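PDB 6LCJ: alpha-galactosidase from Thermus thermophilus, which probably hydrolyses terminal alpha-galactosyl units of oligosaccharides such as stachyose, working as a hexameric glycosidase of family GH36. Local coordinates for residues L6-A11 / G25-W30; F134-Y137 / E142-A145; G138-V143 / L461-F466; H389-W392 / H398-P401; Q421-H426 / V473-L478. One frame throughout, in Å; residues are numbered along the deposited sequence.

Interaction 1 (L6-A11 / G25-W30)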
# COMPACT_ATOMS: atom_id res chain seq x y z
N LEU E 6 -27.71 -36.70 18.46
CA LEU E 6 -27.69 -37.55 19.63
C LEU E 6 -27.98 -36.73 20.88
O LEU E 6 -27.93 -35.50 20.87
CB LEU E 6 -26.36 -38.29 19.79
CG LEU E 6 -25.16 -37.43 20.16
CD1 LEU E 6 -24.23 -38.20 21.07
CD2 LEU E 6 -24.46 -37.14 18.91
N ASN E 7 -28.28 -37.46 21.95
CA ASN E 7 -28.45 -36.88 23.27
C ASN E 7 -27.19 -37.17 24.08
O ASN E 7 -26.74 -38.32 24.14
CB ASN E 7 -29.69 -37.44 23.95
CG ASN E 7 -29.65 -37.27 25.45
OD1 ASN E 7 -29.69 -38.25 26.19
ND2 ASN E 7 -29.57 -36.02 25.90
N LEU E 8 -26.61 -36.14 24.70
CA LEU E 8 -25.26 -36.27 25.23
C LEU E 8 -25.17 -35.94 26.71
O LEU E 8 -24.70 -36.77 27.50
CB LEU E 8 -24.29 -35.41 24.43
CG LEU E 8 -22.85 -35.92 24.47
CD1 LEU E 8 -22.75 -37.43 24.29
CD2 LEU E 8 -22.02 -35.18 23.45
N GLY E 9 -25.58 -34.75 27.13
CA GLY E 9 -25.51 -34.46 28.56
C GLY E 9 -26.87 -34.06 29.10
O GLY E 9 -27.01 -33.07 29.81
N GLY E 10 -27.88 -34.85 28.75
CA GLY E 10 -29.23 -34.37 28.90
C GLY E 10 -29.62 -33.35 27.86
O GLY E 10 -30.64 -32.68 28.02
N ALA E 11 -28.81 -33.20 26.81
CA ALA E 11 -29.06 -32.23 25.75
C ALA E 11 -29.01 -32.93 24.40
O ALA E 11 -28.40 -33.99 24.24
CB ALA E 11 -28.04 -31.08 25.78
N GLY E 25 -18.41 -42.05 29.27
CA GLY E 25 -18.52 -40.62 29.50
C GLY E 25 -18.96 -39.81 28.31
O GLY E 25 -19.11 -38.58 28.44
N GLY E 26 -19.17 -40.44 27.15
CA GLY E 26 -19.64 -39.74 25.98
C GLY E 26 -19.72 -40.65 24.78
O GLY E 26 -20.25 -41.76 24.86
N VAL E 27 -19.17 -40.20 23.65
CA VAL E 27 -19.23 -40.95 22.40
C VAL E 27 -17.88 -40.83 21.70
O VAL E 27 -17.04 -40.00 22.04
CB VAL E 27 -20.35 -40.46 21.46
CG1 VAL E 27 -21.73 -40.82 22.02
CG2 VAL E 27 -20.22 -38.95 21.22
N ARG E 28 -17.72 -41.65 20.67
CA ARG E 28 -16.51 -41.65 19.86
C ARG E 28 -16.91 -41.40 18.41
O ARG E 28 -17.75 -42.12 17.86
CB ARG E 28 -15.76 -42.97 20.01
CG ARG E 28 -14.45 -42.98 19.29
CD ARG E 28 -13.75 -44.32 19.45
NE ARG E 28 -13.46 -44.63 20.84
CZ ARG E 28 -12.23 -44.89 21.28
NH1 ARG E 28 -11.20 -44.85 20.43
NH2 ARG E 28 -12.04 -45.17 22.57
N LEU E 29 -16.31 -40.38 17.81
CA LEU E 29 -16.55 -40.01 16.42
C LEU E 29 -15.41 -40.51 15.56
O LEU E 29 -14.32 -40.81 16.07
CB LEU E 29 -16.69 -38.49 16.29
CG LEU E 29 -17.63 -37.83 17.30
CD1 LEU E 29 -17.73 -36.34 17.03
CD2 LEU E 29 -19.01 -38.49 17.28
N TRP E 30 -15.66 -40.61 14.26
CA TRP E 30 -14.58 -40.84 13.31
C TRP E 30 -14.63 -39.82 12.19
O TRP E 30 -15.71 -39.45 11.73
CB TRP E 30 -14.64 -42.23 12.71
CG TRP E 30 -13.60 -43.06 13.29
CD1 TRP E 30 -12.29 -43.16 12.89
CD2 TRP E 30 -13.74 -43.91 14.43
NE1 TRP E 30 -11.61 -44.03 13.72
CE2 TRP E 30 -12.48 -44.50 14.67
CE3 TRP E 30 -14.82 -44.23 15.27
CZ2 TRP E 30 -12.27 -45.40 15.72
CZ3 TRP E 30 -14.61 -45.12 16.31
CH2 TRP E 30 -13.35 -45.70 16.52
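Leu6 and Val27 reach toward each other and meet at the ends of their side chains. Traced outward from the backbone, the leucine closes steadily on the valine: Leu6 CB is 5.7 Å from Val27 CG1, Leu6 CG is 5.2 Å from Val27 CG1, and Leu6 CD1 lands on Val27 CG1 at 3.7 Å. Leu6 CD1 also lies 4.1 Å from Val27 CG2, so one methyl faces both branches of the valine. The first torsion (chi1 69°) sets Leu6 CG between the backbone N and the carbonyl carbon, the position that carries CD1 across to Val27.

Two residues on, Leu8 adds a second apolar approach. Its CD1 lies against the backbone at Gly26 CA, 4.2 Å away, and is equally far from Val27 CG1. Leu8 opens the turn that follows strand 2-7. There, Ala11 O takes the backbone N of Leu8 and, at 2.9 Å, Asn7 ND2, the amide arriving from above the carbonyl plane.

Leu15 and Leu20 also touch Leu6, while Leu135 lies against Val27. Because strand 2-7 is an outermost strand of one antiparallel sheet and strand 26-30 lies in another, the leucine-valine meeting is the face-to-face packing of a beta-sandwich, the fold expected of the N-terminal domain in GH36 enzymes.

Interaction 2 (F134-Y137 / E142-A145)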
# COMPACT_ATOMS: atom_id res chain seq x y z
N PHE E 134 -13.05 -38.02 20.88
CA PHE E 134 -13.89 -38.14 22.05
C PHE E 134 -14.78 -36.92 22.08
O PHE E 134 -14.29 -35.80 21.91
CB PHE E 134 -13.08 -38.25 23.33
CG PHE E 134 -13.92 -38.42 24.56
CD1 PHE E 134 -14.79 -39.49 24.66
CD2 PHE E 134 -13.87 -37.50 25.59
CE1 PHE E 134 -15.59 -39.66 25.77
CE2 PHE E 134 -14.67 -37.65 26.70
CZ PHE E 134 -15.53 -38.74 26.80
N LEU E 135 -16.08 -37.13 22.27
CA LEU E 135 -17.02 -36.02 22.39
C LEU E 135 -17.87 -36.23 23.62
O LEU E 135 -18.39 -37.33 23.84
CB LEU E 135 -17.91 -35.89 21.14
CG LEU E 135 -19.16 -35.03 21.30
CD1 LEU E 135 -18.80 -33.56 21.29
CD2 LEU E 135 -20.19 -35.35 20.22
N ALA E 136 -17.99 -35.20 24.44
CA ALA E 136 -18.66 -35.32 25.71
C ALA E 136 -19.28 -33.98 26.08
O ALA E 136 -18.84 -32.92 25.62
CB ALA E 136 -17.69 -35.78 26.80
N TYR E 137 -20.33 -34.04 26.90
CA TYR E 137 -21.00 -32.85 27.40
C TYR E 137 -21.36 -33.10 28.86
O TYR E 137 -21.92 -34.15 29.18
CB TYR E 137 -22.26 -32.53 26.59
CG TYR E 137 -22.96 -31.28 27.06
CD1 TYR E 137 -22.24 -30.13 27.35
CD2 TYR E 137 -24.34 -31.25 27.20
CE1 TYR E 137 -22.88 -28.98 27.77
CE2 TYR E 137 -24.99 -30.09 27.62
CZ TYR E 137 -24.26 -28.96 27.90
OH TYR E 137 -24.90 -27.82 28.32
N GLU E 142 -15.49 -33.40 34.97
CA GLU E 142 -15.73 -34.79 34.60
C GLU E 142 -15.40 -35.01 33.14
O GLU E 142 -14.81 -36.03 32.77
CB GLU E 142 -17.17 -35.19 34.91
CG GLU E 142 -17.44 -36.71 34.77
CD GLU E 142 -16.22 -37.62 35.06
OE1 GLU E 142 -15.64 -37.52 36.18
OE2 GLU E 142 -15.83 -38.43 34.17
N VAL E 143 -15.75 -34.05 32.29
CA VAL E 143 -15.61 -34.21 30.85
C VAL E 143 -14.13 -34.28 30.45
O VAL E 143 -13.74 -35.12 29.62
CB VAL E 143 -16.40 -33.05 30.18
CG1 VAL E 143 -15.57 -32.22 29.28
CG2 VAL E 143 -17.64 -33.57 29.47
N PHE E 144 -13.27 -33.48 31.09
CA PHE E 144 -11.84 -33.56 30.80
C PHE E 144 -11.21 -34.81 31.39
O PHE E 144 -10.28 -35.37 30.80
CB PHE E 144 -11.13 -32.31 31.31
CG PHE E 144 -11.19 -31.17 30.35
CD1 PHE E 144 -12.29 -30.32 30.34
CD2 PHE E 144 -10.18 -30.97 29.42
CE1 PHE E 144 -12.36 -29.27 29.45
CE2 PHE E 144 -10.23 -29.93 28.52
CZ PHE E 144 -11.32 -29.07 28.53
N ALA E 145 -11.69 -35.25 32.56
CA ALA E 145 -11.20 -36.50 33.13
C ALA E 145 -11.59 -37.71 32.27
O ALA E 145 -10.84 -38.69 32.20
CB ALA E 145 -11.73 -36.66 34.55
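Val143 leans on Ala136 where a strand of the N-terminal beta-sandwich, 132-137, turns at Gly138 into helix 140-149, and the helix folds back to lie on the sheet it has just left. The two backbones come nearest at this pair, their CA atoms 6.1 Å apart, and all four touching residues are buried.

Apolar packing does most of the work. Val143 CG2 sits 3.5 Å from Ala136 CB, a methyl against a methyl; the small alanine lets the helix settle close to the strand. Val143 provides more of the buried surface than any other residue of the contact. From outside the pair of segments, Leu105 on the neighbouring strand 102-108 also touches Val143, so this valine spans two strands of the sheet.

The second kind of approach is between an aromatic edge and a carbonyl. Phe134 CG lies opposite the backbone N (chi1 -178°), which sends the ring from the sheet toward the helix. There Val143 O lies in the plane of the ring, at its rim, 4.0 Å from Phe134 CE2, a long edge contact. The same ring continues along the helix to Ala146 and Tyr147, while Phe144 turns its side chain away from the strand toward Phe46 and Trp392.

A last approach is to the main chain: Val143 CG2 also lies 3.7 Å from Tyr137 N.

Interaction 3 (G138-V143 / L461-F466)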
# COMPACT_ATOMS: atom_id res chain seq x y z
N GLY E 138 -21.02 -32.17 29.73
CA GLY E 138 -21.20 -32.38 31.14
C GLY E 138 -20.40 -31.39 31.94
O GLY E 138 -19.85 -30.42 31.40
N PRO E 139 -20.33 -31.60 33.25
CA PRO E 139 -19.49 -30.75 34.10
C PRO E 139 -18.06 -30.72 33.59
O PRO E 139 -17.52 -31.74 33.14
CB PRO E 139 -19.60 -31.40 35.49
CG PRO E 139 -20.85 -32.18 35.45
CD PRO E 139 -21.03 -32.64 34.03
N GLU E 140 -17.45 -29.54 33.67
CA GLU E 140 -16.12 -29.30 33.12
C GLU E 140 -15.12 -30.38 33.56
O GLU E 140 -14.45 -30.99 32.72
CB GLU E 140 -15.64 -27.92 33.56
CG GLU E 140 -14.64 -27.26 32.65
CD GLU E 140 -14.39 -25.81 33.04
OE1 GLU E 140 -15.24 -24.95 32.70
OE2 GLU E 140 -13.36 -25.54 33.69
N GLU E 141 -15.03 -30.62 34.86
CA GLU E 141 -13.98 -31.50 35.38
C GLU E 141 -14.23 -32.96 34.99
O GLU E 141 -13.28 -33.70 34.69
CB GLU E 141 -13.87 -31.35 36.90
CG GLU E 141 -12.89 -30.25 37.32
CD GLU E 141 -13.18 -29.67 38.72
OE1 GLU E 141 -13.79 -28.57 38.80
OE2 GLU E 141 -12.79 -30.30 39.74
N GLU E 142 -15.49 -33.40 34.97
CA GLU E 142 -15.73 -34.79 34.60
C GLU E 142 -15.40 -35.01 33.14
O GLU E 142 -14.81 -36.03 32.77
CB GLU E 142 -17.17 -35.19 34.91
CG GLU E 142 -17.44 -36.71 34.77
CD GLU E 142 -16.22 -37.62 35.06
OE1 GLU E 142 -15.64 -37.52 36.18
OE2 GLU E 142 -15.83 -38.43 34.17
N VAL E 143 -15.75 -34.05 32.29
CA VAL E 143 -15.61 -34.21 30.85
C VAL E 143 -14.13 -34.28 30.45
O VAL E 143 -13.74 -35.12 29.62
CB VAL E 143 -16.40 -33.05 30.18
CG1 VAL E 143 -15.57 -32.22 29.28
CG2 VAL E 143 -17.64 -33.57 29.47
N LEU E 461 -11.69 -27.89 44.67
CA LEU E 461 -13.06 -27.49 44.95
C LEU E 461 -13.75 -26.91 43.74
O LEU E 461 -14.98 -26.95 43.66
CB LEU E 461 -13.08 -26.47 46.09
CG LEU E 461 -12.23 -26.93 47.28
CD1 LEU E 461 -12.07 -25.81 48.29
CD2 LEU E 461 -12.83 -28.17 47.92
N GLY E 462 -12.98 -26.37 42.80
CA GLY E 462 -13.50 -25.82 41.58
C GLY E 462 -12.36 -25.63 40.60
O GLY E 462 -11.21 -25.98 40.89
N PRO E 463 -12.65 -25.05 39.43
CA PRO E 463 -11.60 -24.85 38.42
C PRO E 463 -10.38 -24.07 38.93
O PRO E 463 -9.26 -24.33 38.48
CB PRO E 463 -12.33 -24.08 37.32
CG PRO E 463 -13.78 -24.50 37.48
CD PRO E 463 -13.99 -24.67 38.95
N TYR E 464 -10.56 -23.13 39.86
CA TYR E 464 -9.46 -22.31 40.33
C TYR E 464 -9.37 -22.28 41.85
O TYR E 464 -8.67 -21.43 42.41
CB TYR E 464 -9.58 -20.89 39.76
CG TYR E 464 -9.81 -20.94 38.28
CD1 TYR E 464 -8.83 -21.45 37.43
CD2 TYR E 464 -11.02 -20.53 37.73
CE1 TYR E 464 -9.04 -21.52 36.06
CE2 TYR E 464 -11.24 -20.60 36.36
CZ TYR E 464 -10.25 -21.10 35.53
OH TYR E 464 -10.46 -21.17 34.16
N ARG E 465 -10.04 -23.20 42.52
CA ARG E 465 -10.06 -23.24 43.97
C ARG E 465 -9.58 -24.61 44.43
O ARG E 465 -10.16 -25.63 44.06
CB ARG E 465 -11.45 -22.94 44.52
CG ARG E 465 -12.18 -21.81 43.78
CD ARG E 465 -13.06 -20.99 44.72
NE ARG E 465 -13.48 -21.75 45.91
CZ ARG E 465 -14.42 -22.70 45.91
NH1 ARG E 465 -15.05 -23.01 44.78
NH2 ARG E 465 -14.71 -23.33 47.04
N PHE E 466 -8.53 -24.62 45.23
CA PHE E 466 -8.04 -25.84 45.82
C PHE E 466 -8.09 -25.70 47.33
O PHE E 466 -8.13 -24.59 47.88
CB PHE E 466 -6.61 -26.16 45.37
CG PHE E 466 -6.48 -26.31 43.88
CD1 PHE E 466 -6.60 -25.21 43.04
CD2 PHE E 466 -6.24 -27.55 43.32
CE1 PHE E 466 -6.50 -25.34 41.68
CE2 PHE E 466 -6.13 -27.69 41.95
CZ PHE E 466 -6.26 -26.58 41.13
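Glu140 and Glu141 owe their reach to Pro463 and Gly462 to their torsions. In Glu140, CG lies opposite the backbone N (chi1 -154°) and the chain runs on extended, ending crosswise to the proline at about a right angle. Glu141 is likewise extended beyond CG, but it has a different first torsion (chi1 -89°) and leaves from the next position on the helix, so the two carboxylates address different parts of the same turn.

Glu140 OE2 stands 4.0 Å from both CB and CG of Pro463, off the CB-CG side of the ring. Glu141 OE1 approaches the peptide instead: it is 3.7 Å from Gly462 C, 3.8 Å from Pro463 N and 3.9 Å from Pro463 CD. Pro463 is in turn backed by its own neighbour, since its CB lies 3.7 Å above the plane of the Tyr464 ring, toward the rim.

Pro139 occupies the N-cap position of helix 140-149, and its carbonyl accepts Val143 N, so both glutamates sit in the first turn. Acidic groups there would probably interact favourably with the helix dipole. The turn they touch links strands 458-462 and 465-468 of the small C-terminal sheet, more than 300 residues farther along the chain.

Glu140 OE1 forms a salt bridge with Arg97, and the exposed Glu141 touches Arg460. The chemistry therefore implies modest van der Waals contact, with carboxylate oxygens beside proline carbons and the Gly462-Pro463 peptide, without a hydrogen bond between the segments; the stronger polar hold on Glu140 comes from Arg97.

Interaction 4 (H389-W392 / H398-P401)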
# COMPACT_ATOMS: atom_id res chain seq x y z
N HIS E 389 -4.73 -25.25 33.58
CA HIS E 389 -5.66 -25.79 32.60
C HIS E 389 -5.18 -27.09 31.99
O HIS E 389 -5.78 -27.57 31.03
CB HIS E 389 -5.93 -24.78 31.49
CG HIS E 389 -6.58 -23.52 31.97
ND1 HIS E 389 -5.86 -22.49 32.54
CD2 HIS E 389 -7.87 -23.14 31.98
CE1 HIS E 389 -6.69 -21.51 32.87
NE2 HIS E 389 -7.91 -21.88 32.54
N ARG E 390 -4.11 -27.67 32.53
CA ARG E 390 -3.62 -28.95 32.04
C ARG E 390 -3.52 -29.99 33.15
O ARG E 390 -2.88 -31.04 32.94
CB ARG E 390 -2.28 -28.75 31.34
CG ARG E 390 -2.42 -28.12 29.97
CD ARG E 390 -1.08 -27.79 29.35
NE ARG E 390 -1.19 -27.54 27.92
CZ ARG E 390 -0.36 -26.75 27.24
NH1 ARG E 390 0.63 -26.14 27.89
NH2 ARG E 390 -0.51 -26.56 25.94
N LEU E 391 -4.13 -29.74 34.32
CA LEU E 391 -3.99 -30.67 35.43
C LEU E 391 -4.71 -31.99 35.18
O LEU E 391 -4.31 -33.01 35.77
CB LEU E 391 -4.47 -30.03 36.72
CG LEU E 391 -3.62 -28.85 37.21
CD1 LEU E 391 -4.27 -28.17 38.37
CD2 LEU E 391 -2.23 -29.34 37.59
N TRP E 392 -5.71 -32.01 34.29
CA TRP E 392 -6.38 -33.25 33.91
C TRP E 392 -5.42 -34.27 33.32
O TRP E 392 -5.75 -35.46 33.26
CB TRP E 392 -7.51 -32.97 32.91
CG TRP E 392 -7.13 -32.05 31.79
CD1 TRP E 392 -7.06 -30.69 31.84
CD2 TRP E 392 -6.77 -32.42 30.44
NE1 TRP E 392 -6.67 -30.19 30.62
CE2 TRP E 392 -6.49 -31.23 29.75
CE3 TRP E 392 -6.66 -33.63 29.77
CZ2 TRP E 392 -6.10 -31.22 28.42
CZ3 TRP E 392 -6.28 -33.63 28.46
CH2 TRP E 392 -6.00 -32.43 27.79
N HIS E 398 3.27 -37.69 34.97
CA HIS E 398 3.62 -36.77 36.04
C HIS E 398 3.61 -35.35 35.49
O HIS E 398 4.41 -35.01 34.60
CB HIS E 398 4.98 -37.11 36.62
CG HIS E 398 5.02 -38.45 37.27
ND1 HIS E 398 6.20 -39.13 37.52
CD2 HIS E 398 4.02 -39.26 37.70
CE1 HIS E 398 5.92 -40.29 38.09
NE2 HIS E 398 4.60 -40.39 38.21
N VAL E 399 2.71 -34.52 36.01
CA VAL E 399 2.54 -33.16 35.53
C VAL E 399 3.50 -32.25 36.29
O VAL E 399 3.41 -32.12 37.51
CB VAL E 399 1.09 -32.71 35.70
CG1 VAL E 399 0.98 -31.21 35.48
CG2 VAL E 399 0.21 -33.48 34.73
N ASP E 400 4.43 -31.65 35.56
CA ASP E 400 5.44 -30.79 36.16
C ASP E 400 5.00 -29.34 36.10
O ASP E 400 4.91 -28.78 34.99
CB ASP E 400 6.76 -30.98 35.45
CG ASP E 400 7.88 -30.17 36.07
OD1 ASP E 400 7.65 -29.55 37.14
OD2 ASP E 400 9.00 -30.16 35.49
N PRO E 401 4.74 -28.66 37.22
CA PRO E 401 4.32 -27.26 37.16
C PRO E 401 5.48 -26.29 37.13
O PRO E 401 5.25 -25.07 37.13
CB PRO E 401 3.50 -27.09 38.46
CG PRO E 401 4.24 -27.97 39.44
CD PRO E 401 4.90 -29.11 38.62
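Val399 faces the backbone and side chain of residues 390-391 with both its branches. The apolar part of the meeting is between Leu391 CD2 and Val399 CG1, 4.3 Å apart, a relaxed distance for two methyls. Leu391 CG stands beside the backbone N (chi1 -67°), and from there CD2 extends to the valine although the bond leaving CA does not aim at it. Phe427 and Thr428 of helix 415-428 cover Leu391 as well, and Thr428 also touches Val399.

A second kind of contact sets a methyl beside a carbonyl: Val399 CG2 is 4.3 Å from Arg390 O. The CB of Arg390 points at the strand, but the guanidinium leads off elsewhere, no atom of the side chain coming nearer than 5.8 Å. Its NH1 bonds to Val355 O and its NE to His48 NE2, so the charge is engaged away from the valine.

Within the two segments, the side-chain hydrogen bond is that of Trp392 NE1 to His389 O, 2.8 Å long with an N-H...O angle of 145°, the donor above the carbonyl plane of His389 and the oxygen tilted out of the indole plane. This ties the indole nitrogen to the turn after helix 380-388.

Strand 398-400 belongs to the parallel sheet of the TIM barrel, so Val399 joins a barrel strand to the chain leading into it. All three touching residues are buried, and the guanidinium of Arg390 finds its partners outside this pair; the chemistry implies a van der Waals, rather loosely fitted junction between the segments.

Interaction 5 (Q421-H426 / V473-L478)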
# COMPACT_ATOMS: atom_id res chain seq x y z
N GLN E 421 2.40 -21.24 43.62
CA GLN E 421 3.23 -22.24 42.96
C GLN E 421 3.43 -23.46 43.86
O GLN E 421 3.30 -24.60 43.40
CB GLN E 421 4.56 -21.59 42.55
CG GLN E 421 5.56 -22.48 41.78
CD GLN E 421 5.02 -23.00 40.46
OE1 GLN E 421 3.92 -22.64 40.04
NE2 GLN E 421 5.82 -23.84 39.79
N GLU E 422 3.72 -23.24 45.14
CA GLU E 422 3.92 -24.36 46.04
C GLU E 422 2.69 -25.27 46.09
O GLU E 422 2.83 -26.50 46.14
CB GLU E 422 4.27 -23.85 47.43
CG GLU E 422 4.80 -24.91 48.35
CD GLU E 422 4.72 -24.49 49.79
OE1 GLU E 422 5.65 -23.80 50.25
OE2 GLU E 422 3.73 -24.85 50.48
N ALA E 423 1.49 -24.68 46.09
CA ALA E 423 0.27 -25.48 46.17
C ALA E 423 0.11 -26.40 44.96
O ALA E 423 -0.36 -27.54 45.09
CB ALA E 423 -0.94 -24.56 46.32
N LEU E 424 0.48 -25.92 43.76
CA LEU E 424 0.38 -26.76 42.58
C LEU E 424 1.39 -27.91 42.60
O LEU E 424 1.10 -28.98 42.06
CB LEU E 424 0.56 -25.93 41.31
CG LEU E 424 -0.63 -25.05 40.90
CD1 LEU E 424 -0.50 -24.67 39.44
CD2 LEU E 424 -1.95 -25.74 41.16
N ALA E 425 2.56 -27.72 43.21
CA ALA E 425 3.47 -28.85 43.42
C ALA E 425 2.85 -29.89 44.35
O ALA E 425 2.96 -31.10 44.11
CB ALA E 425 4.80 -28.37 43.99
N HIS E 426 2.20 -29.46 45.43
CA HIS E 426 1.51 -30.41 46.29
C HIS E 426 0.42 -31.15 45.53
O HIS E 426 0.30 -32.37 45.63
CB HIS E 426 0.92 -29.71 47.51
CG HIS E 426 1.93 -29.33 48.55
ND1 HIS E 426 2.84 -30.22 49.07
CD2 HIS E 426 2.15 -28.15 49.19
CE1 HIS E 426 3.59 -29.61 49.97
NE2 HIS E 426 3.19 -28.36 50.06
N VAL E 473 -7.00 -22.15 48.64
CA VAL E 473 -6.21 -21.31 47.73
C VAL E 473 -7.05 -20.98 46.51
O VAL E 473 -7.58 -21.88 45.84
CB VAL E 473 -4.90 -22.02 47.31
CG1 VAL E 473 -3.94 -21.03 46.67
CG2 VAL E 473 -4.25 -22.71 48.51
N ASP E 474 -7.16 -19.69 46.20
CA ASP E 474 -7.99 -19.19 45.11
C ASP E 474 -7.08 -18.63 44.01
O ASP E 474 -6.25 -17.76 44.28
CB ASP E 474 -8.95 -18.12 45.62
CG ASP E 474 -9.99 -17.71 44.58
OD1 ASP E 474 -10.08 -18.35 43.52
OD2 ASP E 474 -10.74 -16.73 44.84
N TYR E 475 -7.25 -19.13 42.79
CA TYR E 475 -6.43 -18.70 41.66
C TYR E 475 -7.18 -17.81 40.68
O TYR E 475 -6.53 -17.19 39.82
CB TYR E 475 -5.89 -19.91 40.88
CG TYR E 475 -4.85 -20.75 41.60
CD1 TYR E 475 -5.24 -21.76 42.47
CD2 TYR E 475 -3.49 -20.57 41.37
CE1 TYR E 475 -4.32 -22.54 43.11
CE2 TYR E 475 -2.55 -21.36 42.01
CZ TYR E 475 -2.98 -22.35 42.88
OH TYR E 475 -2.08 -23.15 43.55
N ALA E 476 -8.51 -17.74 40.75
CA ALA E 476 -9.28 -17.03 39.73
C ALA E 476 -8.82 -15.58 39.49
O ALA E 476 -8.80 -15.17 38.32
CB ALA E 476 -10.77 -17.07 40.08
N PRO E 477 -8.46 -14.78 40.51
CA PRO E 477 -7.97 -13.42 40.23
C PRO E 477 -6.89 -13.30 39.15
O PRO E 477 -6.93 -12.34 38.38
CB PRO E 477 -7.45 -12.96 41.60
CG PRO E 477 -8.35 -13.63 42.56
CD PRO E 477 -8.68 -14.98 41.96
N LEU E 478 -5.94 -14.24 39.07
CA LEU E 478 -4.83 -14.11 38.12
C LEU E 478 -5.26 -14.27 36.67
O LEU E 478 -4.49 -13.91 35.77
CB LEU E 478 -3.72 -15.12 38.42
CG LEU E 478 -3.90 -16.61 38.12
CD1 LEU E 478 -3.21 -17.03 36.82
CD2 LEU E 478 -3.33 -17.42 39.27
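Tyr475 drives its hydroxyl end against helix 415-428, and the tight part of the contact gathers round that oxygen. Tyr475 OH lies 3.3 Å from Ala423 CB and 3.5 Å from Leu424 CD2, while Tyr475 CZ is 3.9 Å from the same leucine methyl. The leucine and tyrosine side chains run antiparallel alongside one another, and CD2 comes to the ring obliquely. In Tyr475, CG stands beside the backbone N (chi1 -69°), which turns the ring toward the helix. The buried hydroxyl is hydrogen-bonded to Leu420 O, one turn before Leu424. An alanine in place of Leu424 would remove CG and both methyls and is likely to open a gap beside CZ and OH of the tyrosine, leaving its ring with less support.

Packing slackens beside this. Val473 CG2 is 4.4 Å from Ala423 CB, and the strand then runs to the surface at the exposed Asp474. There the carboxylate serves its own chain: OD1 accepts Ala476 N at 3.2 Å with an angle of 158°, an Asx turn that leads into the short 3-10 segment 476-478. Leu478 CD2 curls back to the edge of the Tyr475 ring.

Around the contact, helix 380-388 touches Leu424 through Leu384 and Tyr475 through Leu388. Strand 465-468 supplies Val468 against Ala423 and Val473, with the Phe466 ring meeting Tyr475, so the C-terminal sheet lies packed on helix 415-428.

The five contacts run from the N-terminal beta-sandwich to the C-terminal sheet, interactions 1 and 5 having centres 33 Å apart. Interactions 1 and 2 share a sheet, joined by Val27 N and Leu135 O at 3.0 Å. Helix 140-149 serves interactions 2 and 3, and Phe144 CD2 packs on Trp392 CE2 of interaction 4 at 3.7 Å. Tyr464 OH and His389 NE2, 3.1 Å apart, link interactions 3 and 4; Pro401 O and Gln421 NE2, at 3.0 Å, link 4 and 5. Interactions 1, 2 and 4 are packing within their own parts, while interaction 3 and these touches join the parts. No ligand is present, and none of the contacts is identified as part of the active site.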